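PDB 2YOC: pullulanase from Klebsiella oxytoca, which hydrolyses the alpha-1,6-glucosidic linkages of pullulan and related branched alpha-glucans and is exported through a type 2 secretion system. Local coordinates for residues V162-V170 and L619-E627; V241-A251 and A263-L272. All coordinates share one frame; numbering follows the deposited sequence.

Interaction 1: residues V162-V170 and L619-E627; sequences VALAEAHWV and LNETTGSVE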
loop_
_atom_site.group_PDB
_atom_site.type_symbol
_atom_site.label_atom_id
_atom_site.label_comp_id
_atom_site.label_asym_id
_atom_site.label_seq_id
_atom_site.Cartn_x
_atom_site.Cartn_y
_atom_site.Cartn_z
ATOM N N VAL B 162 -40.424 -9.556 38.601
ATOM C CA VAL B 162 -39.078 -9.949 38.325
ATOM C C VAL B 162 -38.961 -10.470 36.909
ATOM O O VAL B 162 -39.670 -11.402 36.535
ATOM C CB VAL B 162 -38.481 -10.886 39.412
ATOM C CG1 VAL B 162 -36.964 -10.999 39.267
ATOM C CG2 VAL B 162 -38.868 -10.485 40.833
ATOM N N ALA B 163 -38.108 -9.801 36.113
ATOM C CA ALA B 163 -37.848 -10.101 34.705
ATOM C C ALA B 163 -36.360 -9.991 34.385
ATOM O O ALA B 163 -35.695 -9.087 34.898
ATOM C CB ALA B 163 -38.622 -9.140 33.825
ATOM N N LEU B 164 -35.852 -10.891 33.505
ATOM C CA LEU B 164 -34.445 -10.950 33.037
ATOM C C LEU B 164 -33.403 -11.121 34.179
ATOM O O LEU B 164 -33.792 -11.321 35.328
ATOM C CB LEU B 164 -34.085 -9.752 32.107
ATOM C CG LEU B 164 -35.124 -9.312 31.060
ATOM C CD1 LEU B 164 -34.982 -7.850 30.735
ATOM C CD2 LEU B 164 -35.028 -10.125 29.809
ATOM N N ALA B 165 -32.099 -11.108 33.857
ATOM C CA ALA B 165 -31.027 -11.259 34.838
ATOM C C ALA B 165 -29.993 -10.145 34.602
ATOM O O ALA B 165 -28.842 -10.399 34.238
ATOM C CB ALA B 165 -30.390 -12.622 34.691
ATOM N N GLU B 166 -30.449 -8.895 34.768
ATOM C CA GLU B 166 -29.703 -7.676 34.485
ATOM C C GLU B 166 -28.588 -7.365 35.453
ATOM O O GLU B 166 -27.616 -6.743 35.039
ATOM C CB GLU B 166 -30.659 -6.466 34.389
ATOM C CG GLU B 166 -31.738 -6.559 33.317
ATOM C CD GLU B 166 -32.848 -5.540 33.491
ATOM O OE1 GLU B 166 -32.544 -4.366 33.807
ATOM O OE2 GLU B 166 -34.030 -5.930 33.343
ATOM N N ALA B 167 -28.735 -7.752 36.733
ATOM C CA ALA B 167 -27.764 -7.487 37.811
ATOM C C ALA B 167 -26.637 -8.549 37.933
ATOM O O ALA B 167 -26.813 -9.720 37.569
ATOM C CB ALA B 167 -28.486 -7.285 39.147
ATOM N N HIS B 168 -25.471 -8.110 38.430
ATOM C CA HIS B 168 -24.265 -8.918 38.502
ATOM C C HIS B 168 -23.559 -8.795 39.839
ATOM O O HIS B 168 -22.923 -7.771 40.115
ATOM C CB HIS B 168 -23.286 -8.479 37.369
ATOM C CG HIS B 168 -23.755 -8.805 35.985
ATOM N ND1 HIS B 168 -23.048 -9.655 35.178
ATOM C CD2 HIS B 168 -24.853 -8.377 35.310
ATOM C CE1 HIS B 168 -23.735 -9.731 34.046
ATOM N NE2 HIS B 168 -24.838 -8.990 34.091
ATOM N N TRP B 169 -23.626 -9.846 40.664
ATOM C CA TRP B 169 -22.886 -9.843 41.926
ATOM C C TRP B 169 -21.455 -10.335 41.557
ATOM O O TRP B 169 -21.204 -11.526 41.363
ATOM C CB TRP B 169 -23.599 -10.732 42.939
ATOM C CG TRP B 169 -23.189 -10.542 44.373
ATOM C CD1 TRP B 169 -22.173 -9.766 44.859
ATOM C CD2 TRP B 169 -23.788 -11.182 45.513
ATOM N NE1 TRP B 169 -22.102 -9.885 46.235
ATOM C CE2 TRP B 169 -23.094 -10.734 46.660
ATOM C CE3 TRP B 169 -24.865 -12.068 45.674
ATOM C CZ2 TRP B 169 -23.428 -11.164 47.943
ATOM C CZ3 TRP B 169 -25.206 -12.470 46.949
ATOM C CH2 TRP B 169 -24.474 -12.045 48.062
ATOM N N VAL B 170 -20.569 -9.385 41.341
ATOM C CA VAL B 170 -19.207 -9.586 40.866
ATOM C C VAL B 170 -18.125 -9.821 41.928
ATOM O O VAL B 170 -17.055 -10.339 41.615
ATOM C CB VAL B 170 -18.836 -8.496 39.860
ATOM C CG1 VAL B 170 -19.733 -8.609 38.638
ATOM C CG2 VAL B 170 -18.942 -7.106 40.496
ATOM N N LEU B 619 -23.207 -16.782 30.135
ATOM C CA LEU B 619 -24.557 -16.224 30.043
ATOM C C LEU B 619 -24.597 -14.823 29.443
ATOM O O LEU B 619 -23.690 -14.003 29.658
ATOM C CB LEU B 619 -25.202 -16.149 31.432
ATOM C CG LEU B 619 -25.080 -17.338 32.360
ATOM C CD1 LEU B 619 -25.700 -17.004 33.660
ATOM C CD2 LEU B 619 -25.737 -18.573 31.781
ATOM N N ASN B 620 -25.704 -14.531 28.742
ATOM C CA ASN B 620 -25.956 -13.215 28.161
ATOM C C ASN B 620 -26.095 -12.191 29.312
ATOM O O ASN B 620 -26.849 -12.426 30.260
ATOM C CB ASN B 620 -27.224 -13.276 27.332
ATOM C CG ASN B 620 -27.626 -11.956 26.772
ATOM O OD1 ASN B 620 -28.283 -11.155 27.431
ATOM N ND2 ASN B 620 -27.217 -11.697 25.547
ATOM N N GLU B 621 -25.354 -11.074 29.211
ATOM C CA GLU B 621 -25.242 -9.956 30.165
ATOM C C GLU B 621 -26.569 -9.352 30.682
ATOM O O GLU B 621 -26.570 -8.723 31.746
ATOM C CB GLU B 621 -24.379 -8.820 29.556
ATOM C CG GLU B 621 -22.959 -9.192 29.128
ATOM C CD GLU B 621 -22.691 -9.338 27.635
ATOM O OE1 GLU B 621 -23.542 -9.919 26.917
ATOM O OE2 GLU B 621 -21.601 -8.907 27.189
ATOM N N THR B 622 -27.680 -9.512 29.909
ATOM C CA THR B 622 -29.037 -8.962 30.149
ATOM C C THR B 622 -30.051 -10.003 30.646
ATOM O O THR B 622 -30.788 -9.757 31.610
ATOM C CB THR B 622 -29.577 -8.352 28.820
ATOM O OG1 THR B 622 -28.724 -7.309 28.338
ATOM C CG2 THR B 622 -30.984 -7.839 28.940
ATOM N N THR B 623 -30.136 -11.120 29.922
ATOM C CA THR B 623 -31.120 -12.176 30.126
ATOM C C THR B 623 -30.697 -13.352 30.997
ATOM O O THR B 623 -31.567 -14.065 31.499
ATOM C CB THR B 623 -31.579 -12.636 28.756
ATOM O OG1 THR B 623 -30.466 -13.195 28.056
ATOM C CG2 THR B 623 -32.100 -11.485 27.934
ATOM N N GLY B 624 -29.383 -13.569 31.140
ATOM C CA GLY B 624 -28.853 -14.705 31.881
ATOM C C GLY B 624 -29.022 -16.026 31.134
ATOM O O GLY B 624 -28.764 -17.087 31.701
ATOM N N SER B 625 -29.475 -15.993 29.857
ATOM C CA SER B 625 -29.613 -17.197 29.020
ATOM C C SER B 625 -28.206 -17.677 28.645
ATOM O O SER B 625 -27.302 -16.844 28.449
ATOM C CB SER B 625 -30.401 -16.899 27.746
ATOM O OG SER B 625 -31.564 -16.114 27.985
ATOM N N VAL B 626 -28.009 -19.016 28.600
ATOM C CA VAL B 626 -26.712 -19.604 28.269
ATOM C C VAL B 626 -26.468 -19.289 26.819
ATOM O O VAL B 626 -27.335 -19.555 25.986
ATOM C CB VAL B 626 -26.627 -21.133 28.554
ATOM C CG1 VAL B 626 -25.285 -21.716 28.092
ATOM C CG2 VAL B 626 -26.878 -21.441 30.028
ATOM N N GLU B 627 -25.319 -18.682 26.524
ATOM C CA GLU B 627 -24.964 -18.303 25.165
ATOM C C GLU B 627 -24.685 -19.545 24.325
ATOM O O GLU B 627 -24.393 -20.609 24.873
ATOM C CB GLU B 627 -23.837 -17.264 25.162
ATOM C CG GLU B 627 -24.286 -15.925 25.723
ATOM C CD GLU B 627 -23.318 -14.774 25.583
ATOM O OE1 GLU B 627 -22.087 -15.017 25.604
ATOM O OE2 GLU B 627 -23.793 -13.618 25.473
#
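H168 and A165 reach a turn shaped by N620, whose OD1 accepts from T623 N on a lone pair in the carbonyl plane, at 3.1 Å, and from T622 N above that plane, an Asx turn within a wider Asx motif; the example shows how a loop can be held through its carbonyl groups. With the two amides tied to N620, the carbonyls of E621 and T622 both meet 162-170. H168 NE2 donates to E621 O at 2.9 Å in a nearly straight bond (169°), with the oxygen in the plane of the ring at its edge. The E621 side chain lies about 4 Å from a bound calcium ion. T622 O takes the more bent bond from A165 N, also 2.9 Å, while L164 CB packs beside the same oxygen. At T623 the methyl CG2 meets L164 CD2 at 3.7 Å, the two side chains lying obliquely. A165 CB packs on the T623-G624 peptide, 3.7 Å from T623 O. The pullulanase N2 domain thus meets a loop that lies, in sequence, between barrel strands 586-591 and 661-664. Q267 of strand 260-267 bonds both A165 O and N620 O, tying this loop to the neighbour of strand 167-169 in the sheet.

Interaction 2: residues V241-A251 and A263-L272; sequences VDELLQGETVA and ATQVQTAGVL
A251 N donates to T264 O at 2.9 Å, and T264 N returns a bond to A251 O at 3.0 Å. This reciprocal pair, the hydrogen-bonded pair of an antiparallel beta hairpin in the pullulanase N2 domain, is flanked by two CA-H...O contacts, V250 CA to T264 O and A263 CA to A251 O. The N-to-C directions of 248-251 and 263-267 make 130°, so the antiparallel strands splay from the soundly bonded A251-T264 end, and towards 268-272 side chains take over from backbone bonds. T249 and V266 meet at about a right angle: with chi1 at 59°, T249 OG1 sits between its own N and carbonyl carbon and lies 3.4 Å from V266 CB. Farther on, L245 spreads its two methyls over the start of helix 269-280, CD2 touching T268 CG2 at 3.8 Å and CD1 approaching L272 CD2. The V241 and V271 side chains run alongside in opposite senses, CG1 to CG2 3.8 Å. E248 OE2 pairs with R357 and also takes V196 N. Within the mixed sheet strand 248-254 lies between 185-191 and 260-267, and L188 touches both T249 and V266, while W169 of strand 167-169 packs on V241 and V271 where the two helices meet.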
loop_
_atom_site.group_PDB
_atom_site.type_symbol
_atom_site.label_atom_id
_atom_site.label_comp_id
_atom_site.label_asym_id
_atom_site.label_seq_id
_atom_site.Cartn_x
_atom_site.Cartn_y
_atom_site.Cartn_z
ATOM N N VAL B 241 -22.846 -12.884 52.986
ATOM C CA VAL B 241 -22.631 -13.333 51.613
ATOM C C VAL B 241 -22.978 -14.798 51.427
ATOM O O VAL B 241 -23.753 -15.130 50.540
ATOM C CB VAL B 241 -21.196 -12.992 51.104
ATOM C CG1 VAL B 241 -21.013 -13.381 49.645
ATOM C CG2 VAL B 241 -20.876 -11.505 51.293
ATOM N N ASP B 242 -22.438 -15.651 52.294
ATOM C CA ASP B 242 -22.623 -17.099 52.261
ATOM C C ASP B 242 -24.079 -17.562 52.238
ATOM O O ASP B 242 -24.459 -18.277 51.312
ATOM C CB ASP B 242 -21.827 -17.777 53.376
ATOM C CG ASP B 242 -21.389 -19.182 53.020
ATOM O OD1 ASP B 242 -22.158 -20.128 53.288
ATOM O OD2 ASP B 242 -20.270 -19.337 52.485
ATOM N N GLU B 243 -24.890 -17.121 53.211
ATOM C CA GLU B 243 -26.302 -17.484 53.295
ATOM C C GLU B 243 -27.124 -16.851 52.187
ATOM O O GLU B 243 -28.219 -17.333 51.901
ATOM C CB GLU B 243 -26.899 -17.102 54.661
ATOM C CG GLU B 243 -28.007 -18.034 55.156
ATOM C CD GLU B 243 -27.577 -19.166 56.074
ATOM O OE1 GLU B 243 -26.981 -18.867 57.134
ATOM O OE2 GLU B 243 -27.856 -20.346 55.754
ATOM N N LEU B 244 -26.633 -15.758 51.596
ATOM C CA LEU B 244 -27.350 -15.065 50.517
ATOM C C LEU B 244 -27.328 -15.919 49.239
ATOM O O LEU B 244 -28.347 -16.044 48.537
ATOM C CB LEU B 244 -26.728 -13.676 50.274
ATOM C CG LEU B 244 -27.421 -12.403 50.832
ATOM C CD1 LEU B 244 -28.526 -12.707 51.818
ATOM C CD2 LEU B 244 -26.407 -11.464 51.462
ATOM N N LEU B 245 -26.177 -16.567 49.004
ATOM C CA LEU B 245 -25.926 -17.451 47.876
ATOM C C LEU B 245 -26.554 -18.840 48.072
ATOM O O LEU B 245 -26.428 -19.712 47.210
ATOM C CB LEU B 245 -24.422 -17.547 47.607
ATOM C CG LEU B 245 -23.742 -16.234 47.263
ATOM C CD1 LEU B 245 -22.267 -16.298 47.562
ATOM C CD2 LEU B 245 -24.023 -15.820 45.816
ATOM N N GLN B 246 -27.287 -19.023 49.170
ATOM C CA GLN B 246 -27.968 -20.275 49.439
ATOM C C GLN B 246 -29.265 -20.364 48.686
ATOM O O GLN B 246 -29.789 -21.460 48.512
ATOM C CB GLN B 246 -28.220 -20.447 50.952
ATOM C CG GLN B 246 -26.995 -20.936 51.743
ATOM C CD GLN B 246 -26.616 -22.348 51.369
ATOM O OE1 GLN B 246 -27.356 -23.305 51.629
ATOM N NE2 GLN B 246 -25.486 -22.492 50.694
ATOM N N GLY B 247 -29.793 -19.225 48.263
ATOM C CA GLY B 247 -31.080 -19.192 47.584
ATOM C C GLY B 247 -31.215 -18.128 46.532
ATOM O O GLY B 247 -30.268 -17.871 45.788
ATOM N N GLU B 248 -32.408 -17.542 46.426
ATOM C CA GLU B 248 -32.666 -16.504 45.438
ATOM C C GLU B 248 -32.258 -15.113 45.949
ATOM O O GLU B 248 -32.283 -14.857 47.156
ATOM C CB GLU B 248 -34.145 -16.508 45.001
ATOM C CG GLU B 248 -34.402 -15.584 43.821
ATOM C CD GLU B 248 -35.732 -15.739 43.123
ATOM O OE1 GLU B 248 -35.910 -16.747 42.399
ATOM O OE2 GLU B 248 -36.559 -14.803 43.224
ATOM N N THR B 249 -31.829 -14.253 45.019
ATOM C CA THR B 249 -31.535 -12.841 45.213
ATOM C C THR B 249 -32.149 -12.121 44.012
ATOM O O THR B 249 -32.130 -12.638 42.888
ATOM C CB THR B 249 -30.040 -12.515 45.320
ATOM O OG1 THR B 249 -29.379 -12.935 44.130
ATOM C CG2 THR B 249 -29.396 -13.081 46.563
ATOM N N VAL B 250 -32.706 -10.944 44.246
ATOM C CA VAL B 250 -33.341 -10.166 43.192
ATOM C C VAL B 250 -32.967 -8.698 43.418
ATOM O O VAL B 250 -33.103 -8.202 44.551
ATOM C CB VAL B 250 -34.884 -10.394 43.188
ATOM C CG1 VAL B 250 -35.614 -9.300 42.430
ATOM C CG2 VAL B 250 -35.246 -11.760 42.623
ATOM N N ALA B 251 -32.492 -8.011 42.351
ATOM C CA ALA B 251 -32.164 -6.598 42.453
ATOM C C ALA B 251 -33.414 -5.754 42.195
ATOM O O ALA B 251 -34.095 -5.934 41.175
ATOM C CB ALA B 251 -31.073 -6.248 41.481
ATOM N N ALA B 263 -37.356 -5.016 38.774
ATOM C CA ALA B 263 -37.034 -6.195 39.574
ATOM C C ALA B 263 -36.400 -7.203 38.599
ATOM O O ALA B 263 -37.026 -7.574 37.600
ATOM C CB ALA B 263 -38.297 -6.767 40.210
ATOM N N THR B 264 -35.138 -7.581 38.846
ATOM C CA THR B 264 -34.379 -8.489 37.970
ATOM C C THR B 264 -33.623 -9.555 38.778
ATOM O O THR B 264 -33.292 -9.325 39.947
ATOM C CB THR B 264 -33.436 -7.667 37.042
ATOM O OG1 THR B 264 -33.086 -8.425 35.880
ATOM C CG2 THR B 264 -32.180 -7.156 37.757
ATOM N N GLN B 265 -33.327 -10.708 38.140
ATOM C CA GLN B 265 -32.559 -11.790 38.758
ATOM C C GLN B 265 -31.074 -11.408 38.768
ATOM O O GLN B 265 -30.659 -10.502 38.030
ATOM C CB GLN B 265 -32.787 -13.131 38.050
ATOM C CG GLN B 265 -34.190 -13.696 38.213
ATOM C CD GLN B 265 -34.221 -15.192 37.985
ATOM O OE1 GLN B 265 -34.680 -15.701 36.946
ATOM N NE2 GLN B 265 -33.739 -15.948 38.971
ATOM N N VAL B 266 -30.282 -12.056 39.641
ATOM C CA VAL B 266 -28.861 -11.722 39.793
ATOM C C VAL B 266 -27.940 -12.843 39.306
ATOM O O VAL B 266 -28.117 -14.010 39.673
ATOM C CB VAL B 266 -28.545 -11.302 41.264
ATOM C CG1 VAL B 266 -27.106 -10.808 41.419
ATOM C CG2 VAL B 266 -29.530 -10.259 41.782
ATOM N N GLN B 267 -26.949 -12.468 38.505
ATOM C CA GLN B 267 -25.886 -13.331 38.000
ATOM C C GLN B 267 -24.768 -13.285 39.060
ATOM O O GLN B 267 -24.192 -12.220 39.315
ATOM C CB GLN B 267 -25.417 -12.839 36.617
ATOM C CG GLN B 267 -26.415 -13.183 35.496
ATOM C CD GLN B 267 -25.909 -12.873 34.102
ATOM O OE1 GLN B 267 -24.837 -13.318 33.664
ATOM N NE2 GLN B 267 -26.727 -12.181 33.343
ATOM N N THR B 268 -24.513 -14.434 39.726
ATOM C CA THR B 268 -23.588 -14.538 40.869
ATOM C C THR B 268 -22.215 -15.177 40.649
ATOM O O THR B 268 -21.476 -15.320 41.634
ATOM C CB THR B 268 -24.308 -15.216 42.045
ATOM O OG1 THR B 268 -24.769 -16.500 41.629
ATOM C CG2 THR B 268 -25.483 -14.391 42.578
ATOM N N ALA B 269 -21.839 -15.540 39.396
ATOM C CA ALA B 269 -20.533 -16.196 39.181
ATOM C C ALA B 269 -19.309 -15.423 39.718
ATOM O O ALA B 269 -18.394 -16.031 40.268
ATOM C CB ALA B 269 -20.342 -16.566 37.720
ATOM N N GLY B 270 -19.350 -14.095 39.606
ATOM C CA GLY B 270 -18.275 -13.200 40.023
ATOM C C GLY B 270 -18.015 -13.300 41.499
ATOM O O GLY B 270 -16.873 -13.473 41.922
ATOM N N VAL B 271 -19.091 -13.200 42.293
ATOM C CA VAL B 271 -18.967 -13.310 43.738
ATOM C C VAL B 271 -18.512 -14.748 44.140
ATOM O O VAL B 271 -17.618 -14.876 44.983
ATOM C CB VAL B 271 -20.184 -12.757 44.498
ATOM C CG1 VAL B 271 -21.465 -13.475 44.101
ATOM C CG2 VAL B 271 -19.952 -12.795 46.000
ATOM N N LEU B 272 -19.048 -15.804 43.462
ATOM C CA LEU B 272 -18.631 -17.195 43.721
ATOM C C LEU B 272 -17.135 -17.344 43.551
ATOM O O LEU B 272 -16.515 -17.976 44.403
ATOM C CB LEU B 272 -19.369 -18.225 42.855
ATOM C CG LEU B 272 -20.850 -18.344 43.119
ATOM C CD1 LEU B 272 -21.488 -19.217 42.093
ATOM C CD2 LEU B 272 -21.113 -18.878 44.495
#

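How the interactions relate
Two ways of joining chain segments appear side by side, their centres 11 Å apart. Interaction 2 is buried, links segments close in sequence, and combines paired strand backbones with aliphatic packing between helices. Interaction 1 is smaller and only partly buried; it brings together segments 449 residues apart through one hydrogen bond to each of two loop carbonyls, with little apolar contact. Strands 167-169 and 260-267, adjacent and parallel in one mixed sheet, connect them: W169 N lies 2.8 Å from Q267 O and W169 O lies 2.9 Å from V271 N, both probable hydrogen bonds. The hairpin thus belongs to the sheet's interior, whereas the 619-627 loop docks from outside on residues leading into it.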